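Local structure of mandelate racemase/muconate lactonizing protein (Thermobispora bispora, 3VC5) at residues 117-128 with 286-294; 300-311 with 331-340. The protein probably dehydrates D-glucarate to 5-dehydro-4-deoxy-D-glucarate in a magnesium-dependent step of D-glucarate breakdown, as a member of the enolase superfamily. All blocks are in the same frame, centred on the assembly; numbering follows the deposited sequence.

Contact 1 (117-128 with 286-294); sequences LTGSSSRVKTVD and TNMCVVTPE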
# COMPACT_ATOMS: atom_id res chain seq x y z
N LEU A 117 5.07 -8.20 -24.38
CA LEU A 117 5.02 -9.29 -23.40
C LEU A 117 4.79 -8.83 -21.96
O LEU A 117 4.68 -9.66 -21.04
CB LEU A 117 6.23 -10.22 -23.51
CG LEU A 117 6.38 -10.89 -24.87
CD1 LEU A 117 7.49 -11.92 -24.84
CD2 LEU A 117 5.09 -11.57 -25.33
N THR A 118 4.74 -7.51 -21.74
CA THR A 118 4.27 -7.01 -20.46
C THR A 118 2.98 -6.16 -20.61
O THR A 118 2.76 -5.19 -19.86
CB THR A 118 5.34 -6.20 -19.68
OG1 THR A 118 5.76 -5.06 -20.44
CG2 THR A 118 6.57 -7.09 -19.36
N GLY A 119 2.15 -6.53 -21.58
CA GLY A 119 0.84 -5.89 -21.74
C GLY A 119 0.92 -4.52 -22.40
O GLY A 119 1.97 -4.10 -22.90
N SER A 120 -0.22 -3.83 -22.40
CA SER A 120 -0.33 -2.55 -23.08
C SER A 120 0.45 -1.44 -22.41
O SER A 120 0.81 -1.53 -21.24
CB SER A 120 -1.80 -2.11 -23.18
OG SER A 120 -2.63 -3.19 -23.48
N SER A 121 0.73 -0.41 -23.19
CA SER A 121 1.35 0.81 -22.71
C SER A 121 0.27 1.78 -22.28
O SER A 121 -0.87 1.75 -22.79
CB SER A 121 2.16 1.45 -23.85
OG SER A 121 3.13 0.54 -24.35
N SER A 122 0.62 2.69 -21.37
CA SER A 122 -0.31 3.71 -20.93
C SER A 122 0.50 4.84 -20.33
O SER A 122 1.72 4.71 -20.10
CB SER A 122 -1.26 3.17 -19.87
OG SER A 122 -0.55 2.67 -18.75
N ARG A 123 -0.17 5.93 -20.02
CA ARG A 123 0.50 7.05 -19.38
C ARG A 123 1.07 6.68 -18.02
O ARG A 123 2.25 6.95 -17.74
CB ARG A 123 -0.42 8.26 -19.22
CG ARG A 123 0.27 9.45 -18.53
CD ARG A 123 1.14 10.24 -19.51
NE ARG A 123 0.39 11.31 -20.19
CZ ARG A 123 0.30 11.44 -21.51
NH1 ARG A 123 0.90 10.57 -22.30
NH2 ARG A 123 -0.40 12.44 -22.04
N VAL A 124 0.25 6.06 -17.17
CA VAL A 124 0.72 5.72 -15.82
C VAL A 124 1.84 4.70 -15.92
O VAL A 124 2.82 4.81 -15.22
CB VAL A 124 -0.41 5.26 -14.87
CG1 VAL A 124 0.14 4.68 -13.58
CG2 VAL A 124 -1.39 6.41 -14.63
N LYS A 125 1.69 3.67 -16.76
CA LYS A 125 2.74 2.68 -16.81
C LYS A 125 4.05 3.30 -17.31
O LYS A 125 5.15 2.90 -16.88
CB LYS A 125 2.31 1.49 -17.72
CG LYS A 125 3.18 0.25 -17.61
CD LYS A 125 2.60 -0.86 -18.48
CE LYS A 125 3.53 -1.96 -18.79
NZ LYS A 125 3.32 -2.51 -20.17
N THR A 126 3.95 4.26 -18.24
CA THR A 126 5.16 4.92 -18.75
C THR A 126 5.85 5.70 -17.63
O THR A 126 7.08 5.57 -17.40
CB THR A 126 4.81 5.87 -19.91
OG1 THR A 126 4.30 5.08 -20.99
CG2 THR A 126 6.05 6.63 -20.39
N VAL A 127 5.06 6.45 -16.88
CA VAL A 127 5.59 7.22 -15.72
C VAL A 127 6.19 6.26 -14.69
O VAL A 127 7.30 6.48 -14.19
CB VAL A 127 4.50 8.06 -15.07
CG1 VAL A 127 5.01 8.71 -13.75
CG2 VAL A 127 4.02 9.12 -16.05
N ASP A 128 5.49 5.15 -14.41
CA ASP A 128 5.95 4.22 -13.40
C ASP A 128 7.26 3.58 -13.86
O ASP A 128 8.16 3.31 -13.04
CB ASP A 128 4.92 3.12 -13.18
CG ASP A 128 3.75 3.56 -12.30
OD1 ASP A 128 3.85 4.67 -11.68
OD2 ASP A 128 2.79 2.79 -12.12
N THR A 286 -1.07 -13.67 -14.55
CA THR A 286 -0.78 -12.79 -15.68
C THR A 286 0.37 -11.83 -15.39
O THR A 286 0.58 -11.40 -14.22
CB THR A 286 -2.04 -11.94 -16.08
OG1 THR A 286 -1.83 -11.38 -17.38
CG2 THR A 286 -2.29 -10.83 -15.09
N ASN A 287 1.08 -11.46 -16.46
CA ASN A 287 1.81 -10.18 -16.50
C ASN A 287 1.51 -9.47 -17.83
O ASN A 287 2.38 -8.76 -18.36
CB ASN A 287 3.32 -10.37 -16.33
CG ASN A 287 3.92 -11.42 -17.28
OD1 ASN A 287 4.24 -12.52 -16.84
ND2 ASN A 287 4.11 -11.07 -18.56
N MET A 288 0.28 -9.65 -18.34
CA MET A 288 -0.12 -9.08 -19.63
C MET A 288 -1.43 -8.35 -19.58
O MET A 288 -1.51 -7.28 -20.17
CB MET A 288 -0.18 -10.12 -20.77
CG MET A 288 1.20 -10.75 -21.04
SD MET A 288 1.13 -12.05 -22.31
CE MET A 288 0.81 -11.11 -23.81
N CYS A 289 -2.44 -8.90 -18.91
CA CYS A 289 -3.76 -8.23 -18.93
C CYS A 289 -3.98 -7.38 -17.68
O CYS A 289 -4.96 -6.65 -17.59
CB CYS A 289 -4.90 -9.27 -19.14
SG CYS A 289 -5.26 -10.38 -17.75
N VAL A 290 -3.12 -7.54 -16.67
CA VAL A 290 -3.11 -6.65 -15.49
C VAL A 290 -1.68 -6.21 -15.25
O VAL A 290 -0.86 -7.03 -14.75
CB VAL A 290 -3.64 -7.39 -14.24
CG1 VAL A 290 -3.65 -6.46 -13.02
CG2 VAL A 290 -5.06 -7.95 -14.51
N VAL A 291 -1.36 -4.98 -15.66
CA VAL A 291 0.05 -4.53 -15.64
C VAL A 291 0.19 -3.10 -15.12
O VAL A 291 1.27 -2.53 -15.15
CB VAL A 291 0.75 -4.70 -17.03
CG1 VAL A 291 0.82 -6.19 -17.43
CG2 VAL A 291 -0.00 -3.91 -18.08
N THR A 292 -0.93 -2.51 -14.68
CA THR A 292 -0.87 -1.15 -14.14
C THR A 292 -2.12 -1.00 -13.24
O THR A 292 -3.06 -1.77 -13.38
CB THR A 292 -0.80 -0.10 -15.29
OG1 THR A 292 -0.47 1.17 -14.74
CG2 THR A 292 -2.12 0.03 -16.05
N PRO A 293 -2.11 -0.08 -12.28
CA PRO A 293 -3.23 -0.13 -11.33
C PRO A 293 -4.62 0.07 -11.93
O PRO A 293 -5.59 -0.50 -11.41
CB PRO A 293 -2.87 1.00 -10.32
CG PRO A 293 -1.33 0.97 -10.32
CD PRO A 293 -1.02 0.82 -11.79
N GLU A 294 -4.73 0.81 -13.02
CA GLU A 294 -6.02 1.07 -13.67
C GLU A 294 -6.69 -0.23 -14.13
O GLU A 294 -7.88 -0.25 -14.41
CB GLU A 294 -5.86 2.02 -14.87
CG GLU A 294 -5.81 3.52 -14.54
CD GLU A 294 -5.89 4.42 -15.77
OE1 GLU A 294 -5.76 5.66 -15.64
OE2 GLU A 294 -6.09 3.89 -16.89
O HOH W 1 -2.45 -4.94 -20.89
O HOH W 2 2.04 0.90 -13.70
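V291 packs against T118 and K125 where the N-terminal domain of an enolase-superfamily fold meets the loop after barrel strand 284-286. V291 CG1 rests 3.3 Å from T118 O. Its other methyl, CG2, lies against K125 CD at 4.0 Å. V124 reaches the T292 side chain with CG1, which stands anti to the backbone N (chi1 170°).

The backbones also come close. T118 CA and G119 CA make CA-H...O contacts to N287 O and M288 O, and G119 CA is only 3.1 Å from M288 O. A side chain on G119 would run into M288 O and V291 CG2; its positive phi separately favours glycine.

Polar groups hold the first segment in shape. K125 NZ donates to T118 O at 2.8 Å and to S120 O at 2.9 Å, each time from above the carbonyl plane. It also makes a cation-pi contact with Y314. S122 OG caps the helix by accepting from K125 N. A leucine in place of K125 would probably leave T118 O and S120 O without this donor and the 118-120 loop freer to move.

N287, a magnesium ligand of this protein, has ND2 2.9 Å from L117 O. D128 OD1 is bonded to Y99, and OD2 pairs with R320. A water donates to D128 OD2 at 2.6 Å and accepts from T292 OG1 at 2.7 Å.

Contact 2 (300-311 with 331-340); sequences VERRPIGVLLID and FGIELSMHSN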
# COMPACT_ATOMS: atom_id res chain seq x y z
N VAL A 300 -10.80 -7.37 -10.79
CA VAL A 300 -11.54 -7.83 -9.63
C VAL A 300 -12.97 -8.24 -10.04
O VAL A 300 -13.53 -9.21 -9.55
CB VAL A 300 -11.50 -6.75 -8.51
CG1 VAL A 300 -12.64 -6.98 -7.48
CG2 VAL A 300 -10.09 -6.72 -7.86
N GLU A 301 -13.55 -7.49 -10.97
CA GLU A 301 -14.91 -7.77 -11.41
C GLU A 301 -14.99 -9.05 -12.23
O GLU A 301 -15.85 -9.89 -11.95
CB GLU A 301 -15.39 -6.61 -12.24
CG GLU A 301 -16.83 -6.57 -12.55
CD GLU A 301 -17.14 -5.23 -13.15
OE1 GLU A 301 -17.84 -4.42 -12.50
OE2 GLU A 301 -16.61 -4.97 -14.25
N ARG A 302 -14.10 -9.23 -13.20
CA ARG A 302 -14.19 -10.41 -14.10
C ARG A 302 -13.43 -11.65 -13.61
O ARG A 302 -13.72 -12.79 -14.04
CB ARG A 302 -13.65 -10.06 -15.49
CG ARG A 302 -14.45 -9.04 -16.27
CD ARG A 302 -15.88 -9.52 -16.61
NE ARG A 302 -15.92 -10.84 -17.27
CZ ARG A 302 -15.69 -11.06 -18.56
NH1 ARG A 302 -15.38 -10.05 -19.39
NH2 ARG A 302 -15.79 -12.31 -19.06
N ARG A 303 -12.45 -11.43 -12.75
CA ARG A 303 -11.60 -12.51 -12.24
C ARG A 303 -10.88 -13.28 -13.36
O ARG A 303 -11.02 -14.50 -13.50
CB ARG A 303 -12.38 -13.43 -11.30
CG ARG A 303 -12.90 -12.71 -10.04
CD ARG A 303 -11.78 -12.58 -8.99
NE ARG A 303 -12.07 -11.65 -7.88
CZ ARG A 303 -11.31 -11.57 -6.79
NH1 ARG A 303 -10.25 -12.37 -6.66
NH2 ARG A 303 -11.60 -10.70 -5.81
N PRO A 304 -10.06 -12.57 -14.16
CA PRO A 304 -9.23 -13.25 -15.15
C PRO A 304 -8.09 -14.03 -14.48
O PRO A 304 -7.48 -14.90 -15.11
CB PRO A 304 -8.63 -12.09 -15.95
CG PRO A 304 -8.58 -10.94 -14.96
CD PRO A 304 -9.83 -11.11 -14.12
N ILE A 305 -7.77 -13.69 -13.24
CA ILE A 305 -6.59 -14.29 -12.60
C ILE A 305 -6.82 -14.62 -11.14
O ILE A 305 -7.63 -14.00 -10.46
CB ILE A 305 -5.35 -13.40 -12.68
CG1 ILE A 305 -5.60 -12.11 -11.88
CG2 ILE A 305 -4.94 -13.17 -14.16
CD1 ILE A 305 -4.42 -11.12 -11.83
N GLY A 306 -6.06 -15.62 -10.67
CA GLY A 306 -5.93 -15.90 -9.28
C GLY A 306 -4.56 -15.45 -8.78
O GLY A 306 -4.36 -15.37 -7.56
N VAL A 307 -3.62 -15.20 -9.70
CA VAL A 307 -2.24 -14.84 -9.36
C VAL A 307 -1.77 -13.67 -10.24
O VAL A 307 -1.85 -13.75 -11.47
CB VAL A 307 -1.27 -16.02 -9.57
CG1 VAL A 307 0.15 -15.63 -9.17
CG2 VAL A 307 -1.73 -17.25 -8.78
N LEU A 308 -1.29 -12.59 -9.61
CA LEU A 308 -0.68 -11.47 -10.33
C LEU A 308 0.85 -11.62 -10.22
O LEU A 308 1.37 -11.78 -9.10
CB LEU A 308 -1.07 -10.12 -9.71
CG LEU A 308 -0.43 -8.91 -10.38
CD1 LEU A 308 -0.87 -8.83 -11.86
CD2 LEU A 308 -0.81 -7.63 -9.61
N LEU A 309 1.57 -11.53 -11.34
CA LEU A 309 3.04 -11.42 -11.28
C LEU A 309 3.30 -9.92 -11.19
O LEU A 309 3.08 -9.18 -12.15
CB LEU A 309 3.70 -11.99 -12.54
CG LEU A 309 3.94 -13.51 -12.54
CD1 LEU A 309 2.62 -14.31 -12.63
CD2 LEU A 309 4.87 -13.91 -13.68
N ILE A 310 3.71 -9.47 -10.02
CA ILE A 310 4.09 -8.07 -9.83
C ILE A 310 5.48 -7.87 -10.47
O ILE A 310 6.23 -8.84 -10.73
CB ILE A 310 4.14 -7.76 -8.31
CG1 ILE A 310 4.08 -6.27 -8.03
CG2 ILE A 310 5.42 -8.33 -7.67
CD1 ILE A 310 2.73 -5.66 -8.43
N ASP A 311 5.84 -6.62 -10.74
CA ASP A 311 7.14 -6.33 -11.34
C ASP A 311 7.42 -4.87 -11.09
O ASP A 311 6.72 -4.00 -11.65
CB ASP A 311 7.16 -6.67 -12.84
CG ASP A 311 8.51 -6.42 -13.48
OD1 ASP A 311 9.26 -5.52 -12.97
OD2 ASP A 311 8.81 -7.02 -14.54
N PHE A 331 -8.07 -8.80 -1.97
CA PHE A 331 -9.05 -9.34 -2.90
C PHE A 331 -8.84 -10.80 -3.21
O PHE A 331 -9.52 -11.35 -4.06
CB PHE A 331 -9.09 -8.49 -4.18
CG PHE A 331 -9.70 -7.15 -3.97
CD1 PHE A 331 -11.07 -6.94 -4.18
CD2 PHE A 331 -8.93 -6.08 -3.53
CE1 PHE A 331 -11.63 -5.69 -3.97
CE2 PHE A 331 -9.49 -4.83 -3.33
CZ PHE A 331 -10.85 -4.63 -3.54
N GLY A 332 -7.90 -11.43 -2.51
CA GLY A 332 -7.66 -12.87 -2.69
C GLY A 332 -6.82 -13.22 -3.91
O GLY A 332 -6.78 -14.39 -4.33
N ILE A 333 -6.15 -12.23 -4.49
CA ILE A 333 -5.27 -12.48 -5.63
C ILE A 333 -3.88 -12.67 -5.05
O ILE A 333 -3.37 -11.81 -4.34
CB ILE A 333 -5.27 -11.28 -6.61
CG1 ILE A 333 -6.67 -11.14 -7.23
CG2 ILE A 333 -4.19 -11.44 -7.70
CD1 ILE A 333 -6.91 -9.85 -7.95
N GLU A 334 -3.29 -13.82 -5.32
CA GLU A 334 -1.93 -14.09 -4.79
C GLU A 334 -0.86 -13.45 -5.66
O GLU A 334 -1.14 -13.04 -6.77
CB GLU A 334 -1.72 -15.58 -4.63
CG GLU A 334 -2.63 -16.13 -3.57
CD GLU A 334 -2.66 -17.61 -3.55
OE1 GLU A 334 -1.85 -18.26 -4.25
OE2 GLU A 334 -3.52 -18.13 -2.81
N LEU A 335 0.37 -13.36 -5.14
CA LEU A 335 1.44 -12.69 -5.87
C LEU A 335 2.59 -13.57 -6.21
O LEU A 335 3.07 -14.36 -5.36
CB LEU A 335 1.98 -11.49 -5.09
CG LEU A 335 1.73 -10.11 -5.74
CD1 LEU A 335 0.29 -9.76 -5.81
CD2 LEU A 335 2.49 -9.01 -4.99
N SER A 336 3.04 -13.43 -7.45
CA SER A 336 4.33 -13.95 -7.87
C SER A 336 5.11 -12.74 -8.41
O SER A 336 4.75 -11.59 -8.13
CB SER A 336 4.13 -15.03 -8.94
OG SER A 336 5.36 -15.62 -9.31
N MET A 337 6.17 -12.98 -9.19
CA MET A 337 6.94 -11.85 -9.71
C MET A 337 7.44 -12.18 -11.10
O MET A 337 8.05 -13.22 -11.30
CB MET A 337 8.15 -11.57 -8.80
CG MET A 337 8.89 -10.26 -9.14
SD MET A 337 10.25 -9.84 -8.02
CE MET A 337 9.35 -9.52 -6.50
N HIS A 338 7.21 -11.27 -12.03
CA HIS A 338 7.65 -11.36 -13.41
C HIS A 338 9.08 -10.82 -13.53
O HIS A 338 9.48 -9.86 -12.82
CB HIS A 338 6.68 -10.55 -14.30
CG HIS A 338 7.22 -10.23 -15.67
ND1 HIS A 338 7.93 -9.07 -15.96
CD2 HIS A 338 7.14 -10.92 -16.84
CE1 HIS A 338 8.26 -9.07 -17.24
NE2 HIS A 338 7.80 -10.19 -17.80
N SER A 339 9.82 -11.40 -14.48
CA SER A 339 11.19 -11.02 -14.76
C SER A 339 11.35 -10.62 -16.25
O SER A 339 10.65 -11.18 -17.12
CB SER A 339 12.13 -12.18 -14.38
OG SER A 339 13.45 -11.91 -14.79
N ASN A 340 12.26 -9.68 -16.54
CA ASN A 340 12.85 -9.54 -17.88
C ASN A 340 14.38 -9.70 -17.71
O ASN A 340 14.91 -9.53 -16.58
CB ASN A 340 12.60 -8.17 -18.48
CG ASN A 340 11.21 -8.02 -19.06
OD1 ASN A 340 10.42 -7.22 -18.56
ND2 ASN A 340 10.90 -8.75 -20.13
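I333, L308, L335 and I310 form the apolar centre of this contact between two neighbouring parallel strands of the barrel. I333 CG2 lies 3.9 Å from L308 CB and also meets I305 CD1. L335 spreads its two methyls, CD1 against L308 CB and CD2 against I310 CB at 3.9 Å. L308, I310 and L335 also pack on helix 318-330, which links the strands in a beta-alpha-beta unit. On the other face of the sheet, S336 CB touches both V307 CG1 and L309 CG, and S336 OG bonds to Y262.

Near the start of the segments, V300 CG2 sits over one face of the F331 ring, a CH-pi contact 4.2 Å from the centroid. The F331 ring stacks on F331 of the second subunit, placing this end at the dimer interface.

Five backbone hydrogen bonds join the strands, running from E334 N to G306 O through to H338 N to I310 O. At one end of the polar edge, R303 NH1 and NH2 both grip F331 O end-on, NH2 at 2.8 Å on a lone pair. The carbonyl oxygen lies in the guanidinium plane.

At the other end, H338 ND1 donates to D311 OD2 at 2.6 Å, with an angle of 164° at the hydrogen. D311 CG stands anti to its backbone N (chi1 -178°), which carries the carboxylate to the H338 ring. The oxygen lies in the ring plane and uses its anti lone pair. D311 OD1 caps the next helix through H313 N, so the carboxylate is held at both oxygens. The bond to D311 probably keeps the H338 ring from turning. H338 is the predicted proton acceptor; with ND1 engaged as donor, that role would probably fall to NE2.

In the fold
Followed from the N terminus, the chain first lays down 117-128 at the start of helix 123-146. It then builds most of the barrel before 286-294 closes contact 1, a long loop that ties the N-terminal domain to the barrel. Contact 2 comes next, in series: 300-311 and 331-340 close a short loop that is nearly all helix. The two neither nest nor cross, but they touch. Strand 284-286 sits beside strand 307-310, with T286 O 3.1 Å from L309 N, a probable hydrogen bond. N287 and T118 of contact 1 also pack against the H338 ring of contact 2. Both domains thus meet beside the magnesium-site residue and the predicted base.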